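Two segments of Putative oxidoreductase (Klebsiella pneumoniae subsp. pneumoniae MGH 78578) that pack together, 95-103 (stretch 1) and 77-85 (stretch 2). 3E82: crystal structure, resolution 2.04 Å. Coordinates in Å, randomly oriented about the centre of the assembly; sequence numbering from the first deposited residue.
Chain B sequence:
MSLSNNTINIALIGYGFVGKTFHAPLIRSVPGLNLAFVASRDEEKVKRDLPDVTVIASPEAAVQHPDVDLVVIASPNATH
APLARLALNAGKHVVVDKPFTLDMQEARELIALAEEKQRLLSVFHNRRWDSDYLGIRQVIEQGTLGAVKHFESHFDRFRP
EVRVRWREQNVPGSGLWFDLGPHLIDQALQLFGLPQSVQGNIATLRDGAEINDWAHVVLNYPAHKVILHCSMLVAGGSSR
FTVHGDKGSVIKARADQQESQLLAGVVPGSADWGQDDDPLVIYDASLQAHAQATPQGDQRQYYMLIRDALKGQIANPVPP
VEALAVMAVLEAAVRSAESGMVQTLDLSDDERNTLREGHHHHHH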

# COMPACT_ATOMS: atom_id res chain seq x y z
N VAL B 95 24.35 -9.71 23.23
CA VAL B 95 23.53 -9.73 22.03
C VAL B 95 22.13 -10.02 22.59
O VAL B 95 21.92 -11.01 23.29
CB VAL B 95 23.93 -10.86 21.06
CG1 VAL B 95 22.76 -11.16 20.11
CG2 VAL B 95 25.16 -10.43 20.25
N VAL B 96 21.18 -9.13 22.30
CA VAL B 96 19.81 -9.28 22.80
C VAL B 96 18.83 -9.61 21.68
O VAL B 96 18.74 -8.90 20.68
CB VAL B 96 19.32 -7.99 23.49
CG1 VAL B 96 17.98 -8.26 24.20
CG2 VAL B 96 20.37 -7.49 24.45
N ASP B 97 18.10 -10.70 21.87
CA ASP B 97 17.09 -11.13 20.91
C ASP B 97 15.98 -10.06 20.97
O ASP B 97 15.79 -9.42 22.00
CB ASP B 97 16.55 -12.49 21.35
CG ASP B 97 15.83 -13.22 20.25
OD1 ASP B 97 16.46 -13.51 19.21
OD2 ASP B 97 14.62 -13.51 20.43
N LYS B 98 15.27 -9.84 19.87
CA LYS B 98 14.20 -8.84 19.91
C LYS B 98 13.11 -9.29 20.89
O LYS B 98 12.84 -10.48 21.02
CB LYS B 98 13.59 -8.63 18.51
CG LYS B 98 14.55 -8.02 17.48
CD LYS B 98 13.81 -7.63 16.20
CE LYS B 98 13.18 -8.83 15.50
NZ LYS B 98 14.22 -9.73 14.93
N PRO B 99 12.48 -8.34 21.60
CA PRO B 99 12.75 -6.90 21.55
C PRO B 99 13.94 -6.50 22.42
O PRO B 99 14.20 -7.09 23.47
CB PRO B 99 11.46 -6.30 22.07
CG PRO B 99 11.07 -7.27 23.14
CD PRO B 99 11.28 -8.61 22.42
N PHE B 100 14.66 -5.48 21.96
CA PHE B 100 15.81 -4.93 22.65
C PHE B 100 15.42 -4.72 24.12
O PHE B 100 16.00 -5.32 25.03
CB PHE B 100 16.19 -3.60 22.00
CG PHE B 100 17.43 -2.95 22.55
CD1 PHE B 100 17.77 -1.66 22.18
CD2 PHE B 100 18.24 -3.62 23.47
CE1 PHE B 100 18.90 -1.03 22.71
CE2 PHE B 100 19.37 -3.00 24.00
CZ PHE B 100 19.69 -1.71 23.62
N THR B 101 14.45 -3.84 24.33
CA THR B 101 13.91 -3.52 25.65
C THR B 101 12.41 -3.32 25.46
O THR B 101 11.90 -3.44 24.34
CB THR B 101 14.51 -2.21 26.21
OG1 THR B 101 14.26 -1.14 25.30
CG2 THR B 101 16.01 -2.35 26.45
N LEU B 102 11.70 -3.00 26.53
CA LEU B 102 10.26 -2.80 26.41
C LEU B 102 9.91 -1.33 26.16
O LEU B 102 8.82 -1.04 25.68
CB LEU B 102 9.54 -3.35 27.65
CG LEU B 102 9.74 -4.86 27.82
CD1 LEU B 102 8.92 -5.36 28.99
CD2 LEU B 102 9.33 -5.58 26.54
N ASP B 103 10.82 -0.42 26.49
CA ASP B 103 10.59 1.00 26.24
C ASP B 103 11.89 1.68 25.86
O ASP B 103 12.97 1.14 26.11
CB ASP B 103 9.92 1.72 27.43
CG ASP B 103 10.83 1.88 28.64
OD1 ASP B 103 12.08 1.82 28.51
OD2 ASP B 103 10.29 2.09 29.74
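Stretch 2 77-85: NATHAPLAR

Stretch 2 lies on stretch 1 as the opening of a helix set against the end of a strand and the loop that follows. Residues 80-85 are helical, and 77-79 already have helical phi/psi values; His80 N bonds to Asn77 O at 3.2 Å. Beyond the strand, stretch 1 passes through a cis peptide bond before Pro99 and turns at Phe100. Stretch 1 runs from Ala84, beside Val96, back to Ala78, beside Leu102. The backbones come closest, CA to CA, at Thr101 and Ala81 (5.2 Å).

His80 is the centre of the contact. Its CA-to-CB bond points toward stretch 1, and with chi1 at -68° (m) and chi2 at -174° the imidazole extends into the bend of the loop, where ND1 donates a nearly straight hydrogen bond to Pro99 O (2.7 Å, 173°). Lys98 O also lies at the ring edge, 3.4 Å from His80 CE1, whereas Asp97 O, 3.1 Å from His80 ND1, is too poorly angled to bond. A water links the far side of the ring to stretch 1, accepting a weak bond from His80 NE2 (3.0 Å) and donating to Asp97 OD2 (2.8 Å).

Apolar groups pack beside this polar centre. Val96, in the t rotamer, directs its two methyls to successive turns of the helix: CG1 lies 3.8 Å from His80 CB and CG2 4.1 Å from Ala84 CB. Thr101 adopts p, which lets OG1 donate to Asp103 O (2.7 Å) while CG2 rests 4.0 Å from Ala81 CB. At the more exposed end, Asn77 (m) brings ND2 to 3.1 Å from Pro99 CD. Leu102, with chi1 m and chi2 t, reaches back so that CD1 lies 4.2 Å from Ala78 CA. Phe100 points its CA-to-CB bond away; its carbonyl O lies 3.7 Å from His80 CB.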

# COMPACT_ATOMS: atom_id res chain seq x y z
N ASN B 77 10.67 -11.97 26.96
CA ASN B 77 10.74 -10.53 26.68
C ASN B 77 11.03 -9.62 27.88
O ASN B 77 11.88 -8.73 27.80
CB ASN B 77 9.45 -10.07 26.00
CG ASN B 77 9.39 -10.44 24.53
OD1 ASN B 77 9.99 -11.43 24.10
ND2 ASN B 77 8.66 -9.65 23.75
N ALA B 78 10.31 -9.84 28.98
CA ALA B 78 10.49 -9.02 30.17
C ALA B 78 11.85 -9.16 30.85
O ALA B 78 12.19 -8.36 31.72
CB ALA B 78 9.38 -9.33 31.18
N THR B 79 12.63 -10.17 30.46
CA THR B 79 13.94 -10.40 31.06
C THR B 79 15.10 -9.79 30.26
O THR B 79 16.22 -9.68 30.75
CB THR B 79 14.23 -11.92 31.22
OG1 THR B 79 14.47 -12.50 29.93
CG2 THR B 79 13.05 -12.62 31.86
N HIS B 80 14.81 -9.39 29.02
CA HIS B 80 15.84 -8.83 28.16
C HIS B 80 16.60 -7.64 28.76
O HIS B 80 17.82 -7.69 28.89
CB HIS B 80 15.23 -8.44 26.81
CG HIS B 80 14.79 -9.62 25.99
ND1 HIS B 80 14.32 -9.50 24.70
CD2 HIS B 80 14.74 -10.94 26.29
CE1 HIS B 80 14.00 -10.70 24.24
NE2 HIS B 80 14.25 -11.59 25.18
N ALA B 81 15.88 -6.58 29.13
CA ALA B 81 16.52 -5.39 29.69
C ALA B 81 17.31 -5.66 30.97
O ALA B 81 18.48 -5.28 31.08
CB ALA B 81 15.47 -4.31 29.94
N PRO B 82 16.69 -6.33 31.95
CA PRO B 82 17.42 -6.61 33.19
C PRO B 82 18.64 -7.52 33.04
O PRO B 82 19.68 -7.25 33.63
CB PRO B 82 16.34 -7.20 34.11
CG PRO B 82 15.33 -7.76 33.16
CD PRO B 82 15.28 -6.73 32.07
N LEU B 83 18.53 -8.58 32.24
CA LEU B 83 19.66 -9.49 32.03
C LEU B 83 20.78 -8.83 31.24
O LEU B 83 21.96 -9.09 31.48
CB LEU B 83 19.21 -10.77 31.32
CG LEU B 83 18.45 -11.78 32.18
CD1 LEU B 83 17.88 -12.90 31.32
CD2 LEU B 83 19.40 -12.34 33.23
N ALA B 84 20.42 -7.97 30.29
CA ALA B 84 21.41 -7.27 29.49
C ALA B 84 22.15 -6.34 30.44
O ALA B 84 23.36 -6.18 30.36
CB ALA B 84 20.72 -6.46 28.39
N ARG B 85 21.40 -5.74 31.36
CA ARG B 85 21.96 -4.83 32.34
C ARG B 85 22.97 -5.57 33.22
O ARG B 85 24.08 -5.08 33.46
CB ARG B 85 20.84 -4.26 33.22
CG ARG B 85 21.12 -2.89 33.77
CD ARG B 85 19.92 -2.35 34.54
NE ARG B 85 19.78 -0.91 34.39
CZ ARG B 85 19.09 -0.32 33.41
NH1 ARG B 85 18.48 -1.06 32.49
NH2 ARG B 85 19.01 1.00 33.36
O HOH W 1 13.67 -13.71 23.08